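Local coordinates for protein triacylglycerol lipase (Clostridium botulinum, PDB 5AH1) that hydrolyses ester bonds as a zinc-binding triacylglycerol lipase of the alpha/beta-hydrolase fold, and also acts on synthetic polyesters, at residues A[60-65]-A[444-449]; A[108-113]-A[439-444]; A[188-193]-A[318-323]; A[194-199]-A[217-222]. One frame throughout, in Å; residues are numbered along the deposited sequence.

Contact 1: residues A[60-65]-A[444-449]; sequences FPVEFP and ASFLSN
Phe64 and Phe446 bring the two backbones to 5.6 Å between their CA atoms, where the irregular segment 60-65 runs past the last turns of helix 437-448. The core of the contact is an aromatic cluster of Phe60, Phe64 and Phe446, which fastens the loop ahead of strand 80-83 to the C-terminal helix of the alpha/beta-hydrolase fold. Phe64 meets Phe446 edge-to-face: its CD1 stands over the centre of the Phe446 ring, with centroids 5.0 Å apart and planes at 68°. Phe446 CG lies anti to the backbone N (chi1 -180°), and the ring beyond it reaches the loop. The Phe60 side chain crosses that of Phe446 at about a right angle; the ring planes are oblique, and Phe446 CD2 lies at the Phe60 edge, 3.9 Å from CE2. Val62 adds its CG2 methyl, 3.9 Å from Phe446 CE2. Phe60 also meets the rings of Trp439, Tyr443 and Trp331, which extend the cluster. The Phe64 ring is sandwiched: CD of Pro65 lies over the rim of one face, and Asn449 covers the other. The Asn449 amide donates from ND2 to Phe446 O at 3.3 Å, approaching from above the carbonyl plane, a bond that steadies the side chain as it passes Phe64. Asn449 CB makes a CH-pi contact 3.3 Å from the Phe64 ring centroid, only 5° off the normal.

Contact 2: residues A[108-113]-A[439-444]; sequences EKLNAS and WYMDYA
Leu110 and Met441 meet where helix 106-112 packs on helix 437-448, the local axes being 9.8 Å apart at an angle of 47°. Leu110 works through a single branch. Its CG is anti to the carbonyl carbon (chi1 -77°). Of the two methyls beyond, CD2 is the one that reaches the second helix. That methyl sits 3.6 Å from Tyr440 O and 3.8 Å from Ala444 CB, and it also touches Met441 at CA and CG, so it rests against one turn of backbone and the small side chain that ends it. Met441 answers from the partner helix. Its SD is anti to CA across chi2 (-179°), and CG and SD both lie beside the end of helix 106-112. There Ser113, the first residue to leave helical geometry, brings OG to 3.3 Å from Met441 SD and 3.5 Å from Met441 CG. The same hydroxyl lies 2.9 Å from Lys109 O and 3.1 Å from Leu110 O, within its own segment. Lys109 O in turn faces the sulfur at 3.9 Å. Tyr440 contributes mainly backbone and CB here; its ring leads away, and its hydroxyl bonds to Ile429 O. Both helices belong to the layers flanking the parallel sheet of the alpha/beta-hydrolase fold. The contact is thus joined by dispersion between methyls, thioether and helix backbone, and the serine hydroxyl, close to two carbonyls of its own helix end, also lies against the polarisable sulfur.

Contact 3: residues A[188-193]-A[318-323]; sequences IRTLTQ and TWVKAQ
Gln193 OE1 accepts from two donors of the loop 318-323: Lys321 N at 2.9 Å, with an N-H...O angle of 164°, and, more weakly, Gln323 NE2, also at 2.9 Å but bent to 126°. The backbone donor comes from well above the amide plane of Gln193, and the two glutamine amides are turned 65° against each other. CG of Gln193 is anti to the backbone N, and a bend at chi2 then swings the amide onto the loop. Gln323 NE2 has a stronger partner in Glu197 OE2, an acceptor that Gln193 NE2 also reaches weakly, so carboxylate and amides form a small polar network. Helix 183-197 comes directly after a GxSxG sequence that probably forms the nucleophile elbow, as in other alpha/beta-hydrolases, and the middle of this helix is tied to the loop leading into strand 327-331. One turn earlier on the helix, Arg189 NH2 donates to Val320 O, which lies in the guanidinium plane; NH2 is held mainly by Asn317 OD1, and NH1 by Asn231 OD1. Water 2 bridges Arg189 NE and the same Val320 carbonyl, and water 1 donates to both Arg189 O and Lys321 O. Val320 CG1 packs on the helix backbone, 3.4 Å from Arg189 O, and CG2 sits over the centre of the Trp319 ring. The indole meets the helix obliquely, CZ3 reaching Gln193 CG at 3.7 Å and CH2 reaching Thr190 CG2 at 3.9 Å.

Contact 4: residues A[194-199]-A[217-222]; sequences LLSEGS and GKHWIH
Leu195, at the C-terminal end of helix 183-197, packs on Trp220 and Ile221 where the chain enters strand 221-227, a helix-to-strand connection of the alpha/beta-hydrolase fold in which the strand lies next to 176-181 in the parallel sheet. Its CB begins beside the backbone, 3.8 Å from Lys218 O. CG is anti to the carbonyl carbon (chi1 -74°), and from it the two methyls part. The Leu195 and Ile221 side chains cross at about a right angle, CD1 3.9 Å from Ile221 CG1, and Ile221 in turn packs against Ile176 and Leu178 of the neighbouring strand. CD2 lies over one face of the Trp220 indole, toward its rim, in a CH-pi contact 4.1 Å from the centroid of the six-membered ring; Lys218 CD also touches Leu195 CD2. Lys218 CB covers the same face of the indole, so the tryptophan is packed against both a methyl and a methylene.

The backbone carries the polar part. Gly217 N donates almost straight to Ser196 O (2.9 Å, 174°), and Lys218 N donates to Leu195 O (3.0 Å), both from above the carbonyl planes. These two bonds engage carbonyls of the last helical turn. Lys218 runs extended to CE and bends there, and NZ is held mainly by Pro212 O; water 3 accepts from NZ and lies 2.9 Å from Leu195 O. Ser196 OG, which is bonded to Thr192 O within the helix, also accepts from water 4, and that water lies 2.9 Å from His219 ND1, at the edge of the imidazole ring and in its plane.

Overall arrangement
The four contacts form two pairs. Contacts 1 and 2 share helix 437-448 and touch directly through their aromatic rings; contacts 3 and 4 share helix 183-197 and meet through Gln323 and Glu197, their centres 9 Å apart. The pairs lie about 24 to 27 Å from each other, centre to centre, without touching. Contact 3 is the most buried and closest to the middle of the chain, yet it is the most polar in its side chains, with amide, guanidinium and water links. Contacts 1, 2 and 4 are partly buried: aromatic in the first, aliphatic and thioether in the second, backbone-bonded with a leucine core in the fourth.

Contact 1: residues A[60-65]-A[444-449]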
# COMPACT_ATOMS: atom_id res chain seq x y z
N PHE A 60 7.63 18.19 -6.00
CA PHE A 60 7.01 17.40 -7.05
C PHE A 60 7.82 17.68 -8.33
O PHE A 60 8.13 18.83 -8.62
CB PHE A 60 5.54 17.76 -7.20
CG PHE A 60 4.80 16.84 -8.10
CD1 PHE A 60 4.35 15.62 -7.62
CD2 PHE A 60 4.60 17.16 -9.43
CE1 PHE A 60 3.71 14.72 -8.45
CE2 PHE A 60 3.95 16.26 -10.27
CZ PHE A 60 3.49 15.05 -9.78
N PRO A 61 8.18 16.64 -9.08
CA PRO A 61 9.27 16.81 -10.06
C PRO A 61 8.89 17.35 -11.44
O PRO A 61 9.79 17.78 -12.15
CB PRO A 61 9.83 15.40 -10.20
CG PRO A 61 8.63 14.54 -9.98
CD PRO A 61 7.87 15.21 -8.87
N VAL A 62 7.62 17.31 -11.82
CA VAL A 62 7.25 17.66 -13.18
C VAL A 62 5.98 18.48 -13.22
O VAL A 62 5.17 18.47 -12.28
CB VAL A 62 7.05 16.39 -14.07
CG1 VAL A 62 8.33 15.58 -14.13
CG2 VAL A 62 5.92 15.53 -13.54
N GLU A 63 5.83 19.23 -14.30
CA GLU A 63 4.56 19.86 -14.63
C GLU A 63 3.77 18.90 -15.50
O GLU A 63 4.33 18.03 -16.18
CB GLU A 63 4.78 21.19 -15.37
CG GLU A 63 5.31 22.32 -14.48
CD GLU A 63 4.27 22.86 -13.49
OE1 GLU A 63 3.11 23.15 -13.90
OE2 GLU A 63 4.61 23.01 -12.30
N PHE A 64 2.45 19.04 -15.46
CA PHE A 64 1.60 18.24 -16.32
C PHE A 64 1.95 18.53 -17.79
O PHE A 64 2.25 19.67 -18.14
CB PHE A 64 0.12 18.51 -16.05
CG PHE A 64 -0.78 17.54 -16.75
CD1 PHE A 64 -1.02 16.29 -16.18
CD2 PHE A 64 -1.33 17.83 -17.98
CE1 PHE A 64 -1.82 15.36 -16.83
CE2 PHE A 64 -2.12 16.90 -18.63
CZ PHE A 64 -2.36 15.67 -18.06
N PRO A 65 1.94 17.50 -18.65
CA PRO A 65 2.31 17.74 -20.05
C PRO A 65 1.56 18.90 -20.71
O PRO A 65 0.34 19.01 -20.60
CB PRO A 65 1.95 16.42 -20.73
CG PRO A 65 2.11 15.40 -19.68
CD PRO A 65 1.69 16.07 -18.39
N ALA A 444 -2.12 16.21 -6.73
CA ALA A 444 -3.57 16.29 -6.93
C ALA A 444 -3.88 17.21 -8.10
O ALA A 444 -4.74 16.91 -8.92
CB ALA A 444 -4.27 16.80 -5.67
N SER A 445 -3.19 18.34 -8.16
CA SER A 445 -3.35 19.27 -9.29
C SER A 445 -3.01 18.57 -10.61
O SER A 445 -3.76 18.65 -11.59
CB SER A 445 -2.48 20.51 -9.11
OG SER A 445 -2.92 21.31 -8.02
N PHE A 446 -1.89 17.85 -10.62
CA PHE A 446 -1.45 17.10 -11.80
C PHE A 446 -2.58 16.16 -12.25
O PHE A 446 -2.96 16.16 -13.42
CB PHE A 446 -0.16 16.35 -11.44
CG PHE A 446 0.44 15.51 -12.56
CD1 PHE A 446 -0.02 14.23 -12.81
CD2 PHE A 446 1.49 16.00 -13.31
CE1 PHE A 446 0.54 13.45 -13.81
CE2 PHE A 446 2.06 15.22 -14.31
CZ PHE A 446 1.59 13.95 -14.56
N LEU A 447 -3.10 15.35 -11.33
CA LEU A 447 -4.13 14.37 -11.67
C LEU A 447 -5.41 15.01 -12.23
O LEU A 447 -6.12 14.41 -13.06
CB LEU A 447 -4.45 13.49 -10.46
CG LEU A 447 -3.32 12.57 -9.99
CD1 LEU A 447 -3.70 11.90 -8.68
CD2 LEU A 447 -2.99 11.50 -11.03
N SER A 448 -5.72 16.22 -11.78
CA SER A 448 -6.93 16.92 -12.23
C SER A 448 -6.89 17.29 -13.72
O SER A 448 -7.93 17.59 -14.31
CB SER A 448 -7.16 18.19 -11.41
OG SER A 448 -6.37 19.27 -11.87
N ASN A 449 -5.71 17.25 -14.34
CA ASN A 449 -5.59 17.55 -15.75
C ASN A 449 -5.90 16.37 -16.66
O ASN A 449 -6.07 16.56 -17.86
CB ASN A 449 -4.20 18.05 -16.10
CG ASN A 449 -3.86 19.34 -15.42
OD1 ASN A 449 -4.41 20.40 -15.74
ND2 ASN A 449 -2.95 19.26 -14.48

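Contact 2: residues A[108-113]-A[439-444]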
# COMPACT_ATOMS: atom_id res chain seq x y z
N GLU A 108 -6.84 16.58 5.03
CA GLU A 108 -7.37 17.90 5.35
C GLU A 108 -6.71 18.98 4.49
O GLU A 108 -7.38 19.87 3.97
CB GLU A 108 -7.19 18.20 6.85
CG GLU A 108 -8.01 19.39 7.37
CD GLU A 108 -7.37 20.75 7.10
OE1 GLU A 108 -6.13 20.84 7.03
OE2 GLU A 108 -8.13 21.74 6.97
N LYS A 109 -5.39 18.88 4.33
CA LYS A 109 -4.65 19.87 3.55
C LYS A 109 -5.08 19.85 2.09
O LYS A 109 -5.22 20.90 1.46
CB LYS A 109 -3.14 19.61 3.66
CG LYS A 109 -2.58 19.77 5.06
CD LYS A 109 -2.85 21.14 5.65
CE LYS A 109 -2.23 21.26 7.03
NZ LYS A 109 -2.46 22.61 7.63
N LEU A 110 -5.31 18.66 1.56
CA LEU A 110 -5.77 18.52 0.19
C LEU A 110 -7.15 19.14 0.02
O LEU A 110 -7.37 19.95 -0.87
CB LEU A 110 -5.77 17.04 -0.19
CG LEU A 110 -4.39 16.48 -0.50
CD1 LEU A 110 -4.36 14.95 -0.39
CD2 LEU A 110 -3.95 16.94 -1.89
N ASN A 111 -8.09 18.78 0.89
CA ASN A 111 -9.42 19.36 0.80
C ASN A 111 -9.40 20.88 0.96
O ASN A 111 -10.12 21.59 0.26
CB ASN A 111 -10.36 18.73 1.82
CG ASN A 111 -10.81 17.34 1.40
OD1 ASN A 111 -11.52 17.19 0.42
ND2 ASN A 111 -10.39 16.33 2.13
N ALA A 112 -8.55 21.38 1.85
CA ALA A 112 -8.50 22.82 2.10
C ALA A 112 -7.99 23.59 0.88
O ALA A 112 -8.31 24.78 0.70
CB ALA A 112 -7.63 23.11 3.32
N SER A 113 -7.19 22.93 0.05
CA SER A 113 -6.63 23.56 -1.14
C SER A 113 -7.41 23.21 -2.41
O SER A 113 -6.92 23.43 -3.51
CB SER A 113 -5.14 23.22 -1.29
OG SER A 113 -4.89 21.83 -1.25
N TRP A 439 3.98 18.35 -2.04
CA TRP A 439 4.12 17.32 -3.06
C TRP A 439 2.75 16.72 -3.38
O TRP A 439 2.37 16.60 -4.56
CB TRP A 439 5.09 16.24 -2.58
CG TRP A 439 5.48 15.20 -3.62
CD1 TRP A 439 6.64 15.16 -4.33
CD2 TRP A 439 4.74 14.02 -3.99
NE1 TRP A 439 6.66 14.06 -5.15
CE2 TRP A 439 5.51 13.34 -4.96
CE3 TRP A 439 3.51 13.48 -3.60
CZ2 TRP A 439 5.07 12.16 -5.57
CZ3 TRP A 439 3.09 12.31 -4.20
CH2 TRP A 439 3.87 11.66 -5.17
N TYR A 440 1.99 16.37 -2.35
CA TYR A 440 0.67 15.80 -2.56
C TYR A 440 -0.31 16.79 -3.18
O TYR A 440 -1.12 16.41 -4.04
CB TYR A 440 0.11 15.22 -1.26
CG TYR A 440 0.71 13.88 -0.94
CD1 TYR A 440 1.88 13.77 -0.20
CD2 TYR A 440 0.13 12.71 -1.42
CE1 TYR A 440 2.44 12.55 0.07
CE2 TYR A 440 0.69 11.48 -1.15
CZ TYR A 440 1.84 11.41 -0.42
OH TYR A 440 2.39 10.17 -0.17
N MET A 441 -0.26 18.06 -2.78
CA MET A 441 -1.13 19.07 -3.38
C MET A 441 -0.81 19.25 -4.87
O MET A 441 -1.72 19.33 -5.70
CB MET A 441 -1.05 20.37 -2.59
CG MET A 441 -1.75 20.22 -1.22
SD MET A 441 -1.79 21.66 -0.19
CE MET A 441 -0.08 21.72 0.28
N ASP A 442 0.48 19.28 -5.20
CA ASP A 442 0.89 19.37 -6.59
C ASP A 442 0.50 18.13 -7.37
O ASP A 442 0.14 18.23 -8.54
CB ASP A 442 2.40 19.62 -6.71
CG ASP A 442 2.79 21.05 -6.37
OD1 ASP A 442 1.89 21.91 -6.24
OD2 ASP A 442 4.01 21.30 -6.23
N TYR A 443 0.55 16.95 -6.74
CA TYR A 443 0.15 15.74 -7.45
C TYR A 443 -1.35 15.74 -7.71
O TYR A 443 -1.79 15.33 -8.78
CB TYR A 443 0.54 14.48 -6.68
CG TYR A 443 0.45 13.20 -7.48
CD1 TYR A 443 0.76 13.16 -8.84
CD2 TYR A 443 0.11 12.00 -6.87
CE1 TYR A 443 0.71 11.99 -9.55
CE2 TYR A 443 0.07 10.82 -7.59
CZ TYR A 443 0.37 10.82 -8.92
OH TYR A 443 0.37 9.65 -9.66
N ALA A 444 -2.12 16.21 -6.73
CA ALA A 444 -3.57 16.29 -6.93
C ALA A 444 -3.88 17.21 -8.10
O ALA A 444 -4.74 16.91 -8.92
CB ALA A 444 -4.27 16.80 -5.67

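Contact 3: residues A[188-193]-A[318-323]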
# COMPACT_ATOMS: atom_id res chain seq x y z
N ILE A 188 -5.26 -1.42 -4.79
CA ILE A 188 -6.03 -0.59 -5.73
C ILE A 188 -5.96 -1.13 -7.16
O ILE A 188 -6.93 -1.02 -7.91
CB ILE A 188 -5.66 0.93 -5.67
CG1 ILE A 188 -4.20 1.19 -6.05
CG2 ILE A 188 -5.96 1.45 -4.27
CD1 ILE A 188 -3.85 2.66 -6.16
N ARG A 189 -4.84 -1.76 -7.53
CA ARG A 189 -4.78 -2.45 -8.82
C ARG A 189 -5.83 -3.54 -8.86
O ARG A 189 -6.50 -3.75 -9.86
CB ARG A 189 -3.40 -3.04 -9.06
CG ARG A 189 -2.29 -2.05 -9.41
CD ARG A 189 -0.91 -2.70 -9.39
NE ARG A 189 -0.92 -3.94 -10.16
CZ ARG A 189 -0.27 -5.06 -9.82
NH1 ARG A 189 0.58 -5.04 -8.81
NH2 ARG A 189 -0.45 -6.15 -10.54
N THR A 190 -5.94 -4.28 -7.76
CA THR A 190 -6.83 -5.44 -7.64
C THR A 190 -8.30 -4.99 -7.70
O THR A 190 -9.12 -5.58 -8.40
CB THR A 190 -6.56 -6.21 -6.33
OG1 THR A 190 -5.20 -6.63 -6.32
CG2 THR A 190 -7.45 -7.45 -6.19
N LEU A 191 -8.64 -3.93 -6.97
CA LEU A 191 -9.99 -3.40 -7.05
C LEU A 191 -10.33 -2.98 -8.48
O LEU A 191 -11.42 -3.26 -8.97
CB LEU A 191 -10.16 -2.20 -6.11
CG LEU A 191 -11.54 -1.54 -6.18
CD1 LEU A 191 -12.59 -2.40 -5.54
CD2 LEU A 191 -11.56 -0.15 -5.54
N THR A 192 -9.40 -2.32 -9.15
CA THR A 192 -9.66 -1.83 -10.50
C THR A 192 -9.89 -3.00 -11.47
O THR A 192 -10.79 -2.98 -12.30
CB THR A 192 -8.52 -0.91 -10.97
OG1 THR A 192 -8.41 0.20 -10.07
CG2 THR A 192 -8.77 -0.41 -12.37
N GLN A 193 -9.14 -4.09 -11.26
CA GLN A 193 -9.29 -5.30 -12.06
C GLN A 193 -10.67 -5.91 -11.86
O GLN A 193 -11.38 -6.24 -12.82
CB GLN A 193 -8.21 -6.31 -11.67
CG GLN A 193 -8.38 -7.66 -12.34
CD GLN A 193 -8.12 -7.64 -13.81
OE1 GLN A 193 -7.31 -6.85 -14.31
NE2 GLN A 193 -8.82 -8.50 -14.53
N THR A 318 -0.51 -12.24 -12.46
CA THR A 318 -0.99 -13.06 -13.56
C THR A 318 -2.46 -12.81 -13.90
O THR A 318 -2.92 -13.25 -14.95
CB THR A 318 -0.76 -14.57 -13.33
OG1 THR A 318 -1.58 -15.01 -12.25
CG2 THR A 318 0.71 -14.86 -13.09
N TRP A 319 -3.19 -12.08 -13.05
CA TRP A 319 -4.58 -11.75 -13.36
C TRP A 319 -4.95 -10.29 -13.12
O TRP A 319 -5.96 -9.83 -13.65
CB TRP A 319 -5.55 -12.69 -12.63
CG TRP A 319 -5.63 -12.50 -11.14
CD1 TRP A 319 -4.77 -12.98 -10.20
CD2 TRP A 319 -6.63 -11.76 -10.43
NE1 TRP A 319 -5.17 -12.58 -8.94
CE2 TRP A 319 -6.32 -11.83 -9.06
CE3 TRP A 319 -7.76 -11.04 -10.83
CZ2 TRP A 319 -7.09 -11.21 -8.09
CZ3 TRP A 319 -8.54 -10.45 -9.85
CH2 TRP A 319 -8.20 -10.52 -8.51
N VAL A 320 -4.16 -9.57 -12.33
CA VAL A 320 -4.46 -8.16 -12.07
C VAL A 320 -3.69 -7.31 -13.08
O VAL A 320 -2.50 -7.05 -12.91
CB VAL A 320 -4.14 -7.78 -10.61
CG1 VAL A 320 -4.35 -6.30 -10.37
CG2 VAL A 320 -5.02 -8.57 -9.65
N LYS A 321 -4.38 -6.90 -14.14
CA LYS A 321 -3.74 -6.21 -15.26
C LYS A 321 -4.10 -4.74 -15.30
O LYS A 321 -5.12 -4.31 -14.74
CB LYS A 321 -4.12 -6.87 -16.59
CG LYS A 321 -5.52 -6.65 -17.05
CD LYS A 321 -5.81 -7.34 -18.38
CE LYS A 321 -5.45 -6.49 -19.56
NZ LYS A 321 -5.97 -7.13 -20.81
N ALA A 322 -3.25 -3.98 -15.97
CA ALA A 322 -3.54 -2.58 -16.24
C ALA A 322 -4.66 -2.51 -17.26
O ALA A 322 -4.54 -3.04 -18.37
CB ALA A 322 -2.30 -1.86 -16.78
N GLN A 323 -5.77 -1.88 -16.87
CA GLN A 323 -6.93 -1.76 -17.73
C GLN A 323 -6.72 -0.66 -18.77
O GLN A 323 -6.07 0.35 -18.50
CB GLN A 323 -8.15 -1.46 -16.86
CG GLN A 323 -8.49 -2.62 -15.91
CD GLN A 323 -8.93 -3.86 -16.67
OE1 GLN A 323 -9.69 -3.78 -17.63
NE2 GLN A 323 -8.45 -5.02 -16.25
O HOH W 1 -5.68 -2.71 -12.51
O HOH W 2 -1.76 -4.24 -12.93

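Contact 4: residues A[194-199]-A[217-222]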
# COMPACT_ATOMS: atom_id res chain seq x y z
N LEU A 194 -11.06 -6.07 -10.60
CA LEU A 194 -12.36 -6.66 -10.29
C LEU A 194 -13.51 -5.78 -10.78
O LEU A 194 -14.46 -6.28 -11.37
CB LEU A 194 -12.47 -6.90 -8.78
CG LEU A 194 -11.63 -8.08 -8.26
CD1 LEU A 194 -11.63 -8.12 -6.75
CD2 LEU A 194 -12.13 -9.43 -8.81
N LEU A 195 -13.45 -4.48 -10.53
CA LEU A 195 -14.50 -3.60 -11.02
C LEU A 195 -14.68 -3.75 -12.52
O LEU A 195 -15.79 -3.90 -13.01
CB LEU A 195 -14.21 -2.13 -10.67
CG LEU A 195 -14.41 -1.75 -9.20
CD1 LEU A 195 -13.83 -0.37 -8.97
CD2 LEU A 195 -15.88 -1.80 -8.81
N SER A 196 -13.57 -3.77 -13.25
CA SER A 196 -13.61 -3.77 -14.70
C SER A 196 -14.05 -5.12 -15.26
O SER A 196 -14.88 -5.18 -16.16
CB SER A 196 -12.24 -3.42 -15.26
OG SER A 196 -11.79 -2.13 -14.84
N GLU A 197 -13.48 -6.20 -14.73
CA GLU A 197 -13.65 -7.51 -15.35
C GLU A 197 -14.35 -8.56 -14.48
O GLU A 197 -14.69 -9.62 -14.97
CB GLU A 197 -12.29 -8.06 -15.80
CG GLU A 197 -11.62 -7.20 -16.86
CD GLU A 197 -10.53 -7.93 -17.60
OE1 GLU A 197 -10.84 -8.90 -18.32
OE2 GLU A 197 -9.35 -7.56 -17.47
N GLY A 198 -14.56 -8.27 -13.20
CA GLY A 198 -15.17 -9.23 -12.31
C GLY A 198 -14.31 -10.44 -11.98
O GLY A 198 -13.09 -10.43 -12.19
N SER A 199 -14.94 -11.48 -11.43
CA SER A 199 -14.29 -12.74 -11.09
C SER A 199 -15.08 -13.90 -11.66
O SER A 199 -16.24 -14.11 -11.30
CB SER A 199 -14.21 -12.89 -9.57
OG SER A 199 -13.97 -14.24 -9.24
N GLY A 217 -17.69 -4.86 -15.55
CA GLY A 217 -18.37 -3.85 -16.34
C GLY A 217 -18.41 -2.47 -15.72
O GLY A 217 -19.12 -1.61 -16.22
N LYS A 218 -17.64 -2.25 -14.66
CA LYS A 218 -17.63 -0.97 -13.96
C LYS A 218 -16.33 -0.23 -14.25
O LYS A 218 -15.24 -0.79 -14.08
CB LYS A 218 -17.81 -1.17 -12.45
CG LYS A 218 -19.15 -1.78 -12.12
CD LYS A 218 -19.25 -2.27 -10.68
CE LYS A 218 -20.48 -3.14 -10.47
NZ LYS A 218 -20.46 -4.35 -11.34
N HIS A 219 -16.47 1.02 -14.69
CA HIS A 219 -15.35 1.87 -15.09
C HIS A 219 -15.34 3.12 -14.22
O HIS A 219 -15.55 4.24 -14.68
CB HIS A 219 -15.46 2.14 -16.58
CG HIS A 219 -15.54 0.88 -17.37
ND1 HIS A 219 -14.46 0.02 -17.49
CD2 HIS A 219 -16.58 0.25 -17.95
CE1 HIS A 219 -14.82 -1.04 -18.18
NE2 HIS A 219 -16.11 -0.94 -18.47
N TRP A 220 -15.09 2.89 -12.94
CA TRP A 220 -15.22 3.90 -11.89
C TRP A 220 -13.90 4.58 -11.57
O TRP A 220 -13.88 5.53 -10.80
CB TRP A 220 -15.68 3.22 -10.61
CG TRP A 220 -17.06 2.64 -10.63
CD1 TRP A 220 -17.97 2.68 -11.65
CD2 TRP A 220 -17.70 1.97 -9.54
NE1 TRP A 220 -19.14 2.06 -11.25
CE2 TRP A 220 -18.99 1.62 -9.96
CE3 TRP A 220 -17.29 1.62 -8.25
CZ2 TRP A 220 -19.90 0.95 -9.14
CZ3 TRP A 220 -18.18 0.96 -7.43
CH2 TRP A 220 -19.47 0.62 -7.88
N ILE A 221 -12.80 4.05 -12.11
CA ILE A 221 -11.46 4.45 -11.71
C ILE A 221 -10.77 5.16 -12.88
O ILE A 221 -10.58 4.58 -13.94
CB ILE A 221 -10.62 3.23 -11.30
CG1 ILE A 221 -11.38 2.35 -10.29
CG2 ILE A 221 -9.30 3.71 -10.78
CD1 ILE A 221 -11.83 3.06 -9.04
N HIS A 222 -10.44 6.44 -12.69
CA HIS A 222 -9.76 7.18 -13.74
C HIS A 222 -8.25 6.96 -13.73
O HIS A 222 -7.61 6.90 -14.78
CB HIS A 222 -10.07 8.67 -13.64
CG HIS A 222 -9.77 9.43 -14.88
ND1 HIS A 222 -10.16 8.99 -16.13
CD2 HIS A 222 -9.14 10.61 -15.08
CE1 HIS A 222 -9.78 9.87 -17.04
NE2 HIS A 222 -9.15 10.85 -16.42
O HOH W 3 -17.63 -5.22 -11.23
O HOH W 4 -11.89 0.30 -16.17